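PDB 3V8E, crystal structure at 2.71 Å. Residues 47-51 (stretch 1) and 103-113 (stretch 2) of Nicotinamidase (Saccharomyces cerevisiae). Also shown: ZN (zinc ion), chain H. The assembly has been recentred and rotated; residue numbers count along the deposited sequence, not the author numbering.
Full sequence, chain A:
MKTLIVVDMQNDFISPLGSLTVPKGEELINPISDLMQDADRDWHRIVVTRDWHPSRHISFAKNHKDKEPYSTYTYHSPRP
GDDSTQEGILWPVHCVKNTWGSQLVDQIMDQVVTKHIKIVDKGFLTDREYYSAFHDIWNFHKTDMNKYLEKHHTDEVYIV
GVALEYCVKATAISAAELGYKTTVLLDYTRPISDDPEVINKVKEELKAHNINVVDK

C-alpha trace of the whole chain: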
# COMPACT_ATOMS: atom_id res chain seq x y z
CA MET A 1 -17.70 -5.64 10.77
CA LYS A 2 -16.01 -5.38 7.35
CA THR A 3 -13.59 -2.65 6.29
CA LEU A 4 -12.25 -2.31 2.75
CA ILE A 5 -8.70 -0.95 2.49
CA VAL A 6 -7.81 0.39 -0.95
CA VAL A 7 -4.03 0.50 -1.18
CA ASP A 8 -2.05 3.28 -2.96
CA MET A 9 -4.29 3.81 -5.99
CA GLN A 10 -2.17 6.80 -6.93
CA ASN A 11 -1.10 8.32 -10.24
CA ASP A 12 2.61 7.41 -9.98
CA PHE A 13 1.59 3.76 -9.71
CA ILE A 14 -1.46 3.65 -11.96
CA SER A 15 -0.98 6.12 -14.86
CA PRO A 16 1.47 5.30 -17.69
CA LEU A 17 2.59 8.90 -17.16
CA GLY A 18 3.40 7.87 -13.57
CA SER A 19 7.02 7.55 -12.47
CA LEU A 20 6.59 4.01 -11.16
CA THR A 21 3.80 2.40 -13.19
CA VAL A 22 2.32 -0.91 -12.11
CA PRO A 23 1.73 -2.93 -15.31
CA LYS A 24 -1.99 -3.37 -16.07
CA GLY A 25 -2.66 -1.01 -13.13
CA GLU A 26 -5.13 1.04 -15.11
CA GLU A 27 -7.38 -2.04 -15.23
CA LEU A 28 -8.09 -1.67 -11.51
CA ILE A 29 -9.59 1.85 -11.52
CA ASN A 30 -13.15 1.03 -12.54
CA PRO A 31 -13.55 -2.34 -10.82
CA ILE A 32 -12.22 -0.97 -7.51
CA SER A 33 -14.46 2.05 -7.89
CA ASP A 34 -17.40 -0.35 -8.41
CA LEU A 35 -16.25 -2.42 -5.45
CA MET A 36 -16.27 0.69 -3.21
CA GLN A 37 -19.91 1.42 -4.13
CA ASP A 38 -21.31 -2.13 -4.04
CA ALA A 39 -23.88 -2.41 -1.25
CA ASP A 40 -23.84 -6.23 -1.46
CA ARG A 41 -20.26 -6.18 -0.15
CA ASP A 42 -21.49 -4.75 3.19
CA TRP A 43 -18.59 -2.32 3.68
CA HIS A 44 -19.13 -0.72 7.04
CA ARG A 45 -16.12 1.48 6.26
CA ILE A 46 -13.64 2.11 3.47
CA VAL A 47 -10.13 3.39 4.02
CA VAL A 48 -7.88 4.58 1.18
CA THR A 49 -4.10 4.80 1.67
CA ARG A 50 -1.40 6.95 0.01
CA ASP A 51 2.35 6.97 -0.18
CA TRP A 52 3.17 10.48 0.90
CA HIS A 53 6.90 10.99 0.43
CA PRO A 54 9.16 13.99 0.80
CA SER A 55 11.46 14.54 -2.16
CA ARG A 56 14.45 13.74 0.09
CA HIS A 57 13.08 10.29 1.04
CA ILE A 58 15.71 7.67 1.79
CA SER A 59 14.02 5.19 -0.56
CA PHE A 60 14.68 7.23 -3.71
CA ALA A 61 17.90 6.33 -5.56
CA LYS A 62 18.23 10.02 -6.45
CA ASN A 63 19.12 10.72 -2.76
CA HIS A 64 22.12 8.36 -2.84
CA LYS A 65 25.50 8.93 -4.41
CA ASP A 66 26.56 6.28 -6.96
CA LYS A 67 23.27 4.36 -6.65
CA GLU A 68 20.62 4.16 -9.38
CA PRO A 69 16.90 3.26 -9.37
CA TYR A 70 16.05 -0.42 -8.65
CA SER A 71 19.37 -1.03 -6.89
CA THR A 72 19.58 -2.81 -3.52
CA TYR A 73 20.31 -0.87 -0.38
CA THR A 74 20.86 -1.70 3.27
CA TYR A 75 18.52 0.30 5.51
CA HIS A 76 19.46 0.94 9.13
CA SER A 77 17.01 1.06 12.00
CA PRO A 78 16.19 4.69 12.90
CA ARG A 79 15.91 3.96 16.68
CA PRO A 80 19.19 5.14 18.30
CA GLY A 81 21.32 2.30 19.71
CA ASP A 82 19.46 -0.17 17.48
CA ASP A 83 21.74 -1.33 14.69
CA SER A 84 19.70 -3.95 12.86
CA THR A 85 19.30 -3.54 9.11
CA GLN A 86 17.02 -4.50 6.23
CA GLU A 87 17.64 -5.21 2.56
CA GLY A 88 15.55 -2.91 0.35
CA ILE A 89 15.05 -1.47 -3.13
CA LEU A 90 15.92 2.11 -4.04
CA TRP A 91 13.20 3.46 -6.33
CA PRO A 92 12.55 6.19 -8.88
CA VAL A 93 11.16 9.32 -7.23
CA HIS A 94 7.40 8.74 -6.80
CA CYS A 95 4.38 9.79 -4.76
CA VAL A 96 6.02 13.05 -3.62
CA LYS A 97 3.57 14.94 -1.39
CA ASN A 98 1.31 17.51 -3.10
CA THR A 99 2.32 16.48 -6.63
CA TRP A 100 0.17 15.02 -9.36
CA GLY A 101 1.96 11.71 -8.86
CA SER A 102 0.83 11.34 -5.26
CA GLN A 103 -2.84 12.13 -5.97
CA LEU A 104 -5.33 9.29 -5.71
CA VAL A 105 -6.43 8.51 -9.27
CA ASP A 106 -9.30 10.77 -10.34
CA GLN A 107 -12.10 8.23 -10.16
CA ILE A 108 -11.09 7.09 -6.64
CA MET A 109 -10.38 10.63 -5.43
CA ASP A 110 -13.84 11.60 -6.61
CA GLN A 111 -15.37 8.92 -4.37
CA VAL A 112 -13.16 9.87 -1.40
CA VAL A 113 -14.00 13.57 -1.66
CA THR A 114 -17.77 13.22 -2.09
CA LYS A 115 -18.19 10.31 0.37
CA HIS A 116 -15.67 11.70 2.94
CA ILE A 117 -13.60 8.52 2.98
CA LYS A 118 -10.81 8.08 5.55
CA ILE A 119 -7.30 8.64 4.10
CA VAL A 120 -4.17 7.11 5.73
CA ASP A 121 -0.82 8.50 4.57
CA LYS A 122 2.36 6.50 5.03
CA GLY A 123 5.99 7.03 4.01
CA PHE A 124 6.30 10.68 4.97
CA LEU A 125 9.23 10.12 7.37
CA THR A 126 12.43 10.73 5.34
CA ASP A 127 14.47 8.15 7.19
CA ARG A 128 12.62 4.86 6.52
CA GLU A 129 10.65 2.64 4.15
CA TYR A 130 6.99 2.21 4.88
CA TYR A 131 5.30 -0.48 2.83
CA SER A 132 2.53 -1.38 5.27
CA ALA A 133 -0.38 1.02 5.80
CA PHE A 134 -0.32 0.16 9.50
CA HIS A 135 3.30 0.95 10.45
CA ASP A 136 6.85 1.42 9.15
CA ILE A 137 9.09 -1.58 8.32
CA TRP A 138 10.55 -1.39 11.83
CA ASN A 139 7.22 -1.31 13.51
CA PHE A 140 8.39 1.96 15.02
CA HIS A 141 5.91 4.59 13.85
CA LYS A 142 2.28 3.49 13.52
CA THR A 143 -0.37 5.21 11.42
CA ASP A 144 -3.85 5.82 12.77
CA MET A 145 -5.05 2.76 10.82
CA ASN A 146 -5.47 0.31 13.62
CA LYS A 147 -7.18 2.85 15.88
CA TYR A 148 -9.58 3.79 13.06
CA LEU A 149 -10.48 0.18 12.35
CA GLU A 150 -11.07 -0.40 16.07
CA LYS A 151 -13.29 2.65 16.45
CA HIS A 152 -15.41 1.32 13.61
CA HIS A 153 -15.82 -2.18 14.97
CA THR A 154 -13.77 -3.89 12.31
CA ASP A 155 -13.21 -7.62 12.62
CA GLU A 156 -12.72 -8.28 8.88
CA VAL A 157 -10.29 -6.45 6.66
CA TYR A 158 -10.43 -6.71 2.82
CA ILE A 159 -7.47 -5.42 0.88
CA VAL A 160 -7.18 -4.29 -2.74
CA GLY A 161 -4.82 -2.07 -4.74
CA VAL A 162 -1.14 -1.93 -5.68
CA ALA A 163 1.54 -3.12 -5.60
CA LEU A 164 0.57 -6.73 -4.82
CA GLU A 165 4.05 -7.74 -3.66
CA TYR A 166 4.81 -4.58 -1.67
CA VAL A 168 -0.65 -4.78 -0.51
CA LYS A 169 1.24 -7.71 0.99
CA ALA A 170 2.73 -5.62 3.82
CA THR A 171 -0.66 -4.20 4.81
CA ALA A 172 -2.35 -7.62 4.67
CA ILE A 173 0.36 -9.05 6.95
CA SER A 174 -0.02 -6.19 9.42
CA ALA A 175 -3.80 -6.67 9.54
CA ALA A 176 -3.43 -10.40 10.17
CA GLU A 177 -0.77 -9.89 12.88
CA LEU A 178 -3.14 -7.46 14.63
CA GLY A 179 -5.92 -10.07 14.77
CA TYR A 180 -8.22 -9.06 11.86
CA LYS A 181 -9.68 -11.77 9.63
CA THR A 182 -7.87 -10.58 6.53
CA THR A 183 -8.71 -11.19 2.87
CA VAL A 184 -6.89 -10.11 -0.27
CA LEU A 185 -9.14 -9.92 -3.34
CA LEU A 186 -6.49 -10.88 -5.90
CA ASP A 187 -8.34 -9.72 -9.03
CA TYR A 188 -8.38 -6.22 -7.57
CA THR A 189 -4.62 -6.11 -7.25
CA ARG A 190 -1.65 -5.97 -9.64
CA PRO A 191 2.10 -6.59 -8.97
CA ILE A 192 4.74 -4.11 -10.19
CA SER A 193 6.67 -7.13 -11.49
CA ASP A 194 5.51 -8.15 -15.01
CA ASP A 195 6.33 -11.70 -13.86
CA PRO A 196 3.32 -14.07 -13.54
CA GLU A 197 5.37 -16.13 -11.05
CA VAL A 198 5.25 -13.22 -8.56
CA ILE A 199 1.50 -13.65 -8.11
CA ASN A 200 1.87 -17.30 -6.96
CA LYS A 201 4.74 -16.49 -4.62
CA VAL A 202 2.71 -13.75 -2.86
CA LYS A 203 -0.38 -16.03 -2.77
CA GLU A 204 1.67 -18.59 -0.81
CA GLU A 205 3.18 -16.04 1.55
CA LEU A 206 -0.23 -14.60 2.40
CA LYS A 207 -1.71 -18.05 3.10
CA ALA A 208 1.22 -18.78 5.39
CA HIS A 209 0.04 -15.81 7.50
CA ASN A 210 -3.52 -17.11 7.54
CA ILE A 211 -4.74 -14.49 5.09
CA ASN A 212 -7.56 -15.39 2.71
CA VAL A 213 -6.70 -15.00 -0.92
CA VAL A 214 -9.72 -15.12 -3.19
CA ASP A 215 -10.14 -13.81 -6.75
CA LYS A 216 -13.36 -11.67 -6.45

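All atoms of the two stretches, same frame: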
# COMPACT_ATOMS: atom_id res chain seq x y z
N VAL A 47 -11.26 2.54 3.76
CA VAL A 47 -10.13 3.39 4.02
C VAL A 47 -9.28 3.38 2.77
O VAL A 47 -9.01 2.31 2.22
CB VAL A 47 -9.30 2.87 5.23
CG1 VAL A 47 -8.05 3.72 5.41
CG2 VAL A 47 -10.14 2.84 6.51
N VAL A 48 -8.87 4.55 2.28
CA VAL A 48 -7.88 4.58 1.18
C VAL A 48 -6.54 5.02 1.74
O VAL A 48 -6.51 5.83 2.68
CB VAL A 48 -8.29 5.49 -0.00
CG1 VAL A 48 -9.65 5.08 -0.53
CG2 VAL A 48 -8.27 6.96 0.39
N THR A 49 -5.46 4.47 1.19
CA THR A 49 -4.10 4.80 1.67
C THR A 49 -3.30 5.50 0.57
O THR A 49 -3.57 5.30 -0.61
CB THR A 49 -3.30 3.55 2.13
OG1 THR A 49 -2.84 2.84 0.98
CG2 THR A 49 -4.15 2.61 2.96
N ARG A 50 -2.31 6.29 0.96
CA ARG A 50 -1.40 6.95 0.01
C ARG A 50 0.04 6.91 0.49
O ARG A 50 0.31 7.14 1.68
CB ARG A 50 -1.78 8.41 -0.18
CG ARG A 50 -3.20 8.63 -0.62
CD ARG A 50 -3.47 10.09 -0.89
NE ARG A 50 -3.16 10.89 0.29
CZ ARG A 50 -3.47 12.17 0.43
NH1 ARG A 50 -4.10 12.79 -0.55
NH2 ARG A 50 -3.14 12.83 1.54
N ASP A 51 0.96 6.64 -0.42
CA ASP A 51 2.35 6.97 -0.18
C ASP A 51 2.45 8.47 -0.24
O ASP A 51 1.90 9.09 -1.14
CB ASP A 51 3.24 6.37 -1.24
CG ASP A 51 3.89 5.11 -0.79
OD1 ASP A 51 3.45 4.51 0.21
OD2 ASP A 51 4.88 4.70 -1.44
N GLN A 103 -1.38 12.09 -6.00
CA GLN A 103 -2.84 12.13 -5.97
C GLN A 103 -3.46 10.76 -6.21
O GLN A 103 -3.02 9.99 -7.08
CB GLN A 103 -3.38 13.10 -7.03
CG GLN A 103 -2.85 14.51 -6.89
CD GLN A 103 -3.27 15.44 -7.99
OE1 GLN A 103 -2.91 16.62 -7.96
NE2 GLN A 103 -4.05 14.94 -8.98
N LEU A 104 -4.48 10.44 -5.41
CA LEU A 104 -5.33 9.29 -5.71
C LEU A 104 -5.85 9.47 -7.13
O LEU A 104 -6.15 10.59 -7.54
CB LEU A 104 -6.49 9.23 -4.72
CG LEU A 104 -6.18 8.88 -3.27
CD1 LEU A 104 -7.41 9.18 -2.42
CD2 LEU A 104 -5.75 7.42 -3.13
N VAL A 105 -5.96 8.39 -7.89
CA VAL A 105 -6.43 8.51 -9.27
C VAL A 105 -7.81 9.13 -9.27
O VAL A 105 -8.64 8.82 -8.40
CB VAL A 105 -6.41 7.16 -10.03
CG1 VAL A 105 -5.00 6.65 -10.16
CG2 VAL A 105 -7.28 6.12 -9.35
N ASP A 106 -8.06 10.00 -10.23
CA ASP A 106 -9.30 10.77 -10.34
C ASP A 106 -10.58 10.08 -9.86
O ASP A 106 -11.29 10.59 -9.00
CB ASP A 106 -9.47 11.30 -11.76
CG ASP A 106 -8.47 12.39 -12.10
OD1 ASP A 106 -7.69 12.81 -11.23
OD2 ASP A 106 -8.47 12.86 -13.26
N GLN A 107 -10.85 8.91 -10.42
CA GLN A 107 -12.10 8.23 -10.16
C GLN A 107 -12.22 7.82 -8.68
O GLN A 107 -13.31 7.90 -8.09
CB GLN A 107 -12.24 7.05 -11.14
CG GLN A 107 -13.39 6.09 -10.85
CD GLN A 107 -14.76 6.69 -11.10
OE1 GLN A 107 -15.25 6.69 -12.25
NE2 GLN A 107 -15.40 7.20 -10.04
N ILE A 108 -11.11 7.42 -8.06
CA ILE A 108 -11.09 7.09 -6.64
C ILE A 108 -11.18 8.37 -5.80
O ILE A 108 -11.96 8.45 -4.87
CB ILE A 108 -9.84 6.28 -6.27
CG1 ILE A 108 -9.72 5.01 -7.13
CG2 ILE A 108 -9.77 6.00 -4.76
CD1 ILE A 108 -10.77 3.96 -6.88
N MET A 109 -10.37 9.37 -6.14
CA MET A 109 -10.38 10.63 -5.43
C MET A 109 -11.79 11.20 -5.39
O MET A 109 -12.24 11.69 -4.35
CB MET A 109 -9.45 11.62 -6.10
CG MET A 109 -9.37 12.93 -5.36
SD MET A 109 -8.21 14.07 -6.12
CE MET A 109 -8.13 15.33 -4.86
N ASP A 110 -12.48 11.13 -6.52
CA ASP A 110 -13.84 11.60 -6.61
C ASP A 110 -14.74 10.96 -5.54
O ASP A 110 -15.47 11.65 -4.85
CB ASP A 110 -14.38 11.33 -8.01
CG ASP A 110 -15.81 11.75 -8.17
OD1 ASP A 110 -16.52 11.09 -8.94
OD2 ASP A 110 -16.25 12.73 -7.52
N GLN A 111 -14.66 9.64 -5.41
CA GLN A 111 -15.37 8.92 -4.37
C GLN A 111 -14.98 9.39 -2.96
O GLN A 111 -15.85 9.65 -2.13
CB GLN A 111 -15.05 7.45 -4.49
CG GLN A 111 -16.20 6.54 -4.14
CD GLN A 111 -16.91 6.08 -5.37
OE1 GLN A 111 -18.08 6.42 -5.59
NE2 GLN A 111 -16.20 5.32 -6.23
N VAL A 112 -13.68 9.51 -2.71
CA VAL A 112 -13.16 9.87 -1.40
C VAL A 112 -13.64 11.26 -0.98
O VAL A 112 -14.07 11.47 0.17
CB VAL A 112 -11.62 9.82 -1.39
CG1 VAL A 112 -11.06 10.47 -0.13
CG2 VAL A 112 -11.13 8.40 -1.56
N VAL A 113 -13.56 12.21 -1.91
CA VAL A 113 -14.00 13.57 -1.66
C VAL A 113 -15.51 13.65 -1.39
O VAL A 113 -15.92 14.21 -0.38
CB VAL A 113 -13.59 14.50 -2.80
CG1 VAL A 113 -14.39 15.80 -2.78
CG2 VAL A 113 -12.10 14.78 -2.72
ZN ZN H . 6.95 4.08 -1.85
O HOH W 1 -4.97 12.44 -3.16

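A strand (Val47 to Asp51) packs against a loop that leads into a helix (Gln103 to Val113), and the contact is almost wholly apolar: no direct hydrogen bond crosses it, and the two sides together bury 213 Å². Extended backbone alternation sets the strand's contribution. Val48 and Arg50 send their CA-to-CB bonds toward stretch 2, whereas that of Thr49 points away, and its OG1 is hydrogen-bonded elsewhere in the structure.

Along stretch 2, Gln103 comes first; its CA-to-CB bond points away from the strand, and the residue, partly exposed, makes no contact with it. Leu104 follows as the principal contact residue of this stretch, with 64 Å² covered by the strand. Its m,t side chain spreads two methyls over the strand: CD1 lies 3.7 Å from CG2 of Val48, while CD2 sits 3.8 Å from CG of Arg50 and 3.9 Å from the Thr49 carbonyl O. A branched leucine can thus meet a valine methyl and the aliphatic base of an arginine at once. The same residue also takes part in the polar link: water 1 accepts from Leu104 N at 3.1 Å and from Arg50 NH1 at 2.8 Å, tying loop backbone to guanidinium. Arg50 suits this place because its methylene CG packs on leucine while its charged end reaches the water; NE and NH2 are satisfied elsewhere in the structure.

Val105, Asp106 and Gln107 are out of the strand's reach, but the carbonyl O of Val105 accepts from Met109 N at 2.9 Å, joining the loop to the helix. Ile108 then points back toward the strand, its CG2 4.3 Å from CG1 of Val48, a looser touch that covers only 10 Å². Met109 points sideways and Asp110 lies out of reach; both are exposed, and the carboxylate of Asp110 stays clear of the apolar contact. Gln111 does not reach the strand either.

Val112, one helical turn after Ile108, brings a second residue of the helix toward Val48: its CG2 lies 3.7 Å from CG2 of Val48. The bond from Val112 N to Ile108 O, 3.0 Å, belongs to the backbone ladder that holds these two residues one turn apart. Val48, with 66 Å² covered, is therefore the hub, its compact branched side chain meeting Leu104, Ile108 and Val112. Val113 is exposed and out of reach. At the strand's other end, Asp51 makes no contact with stretch 2 and instead binds the zinc ion, OD2 to ZN 2.2 Å.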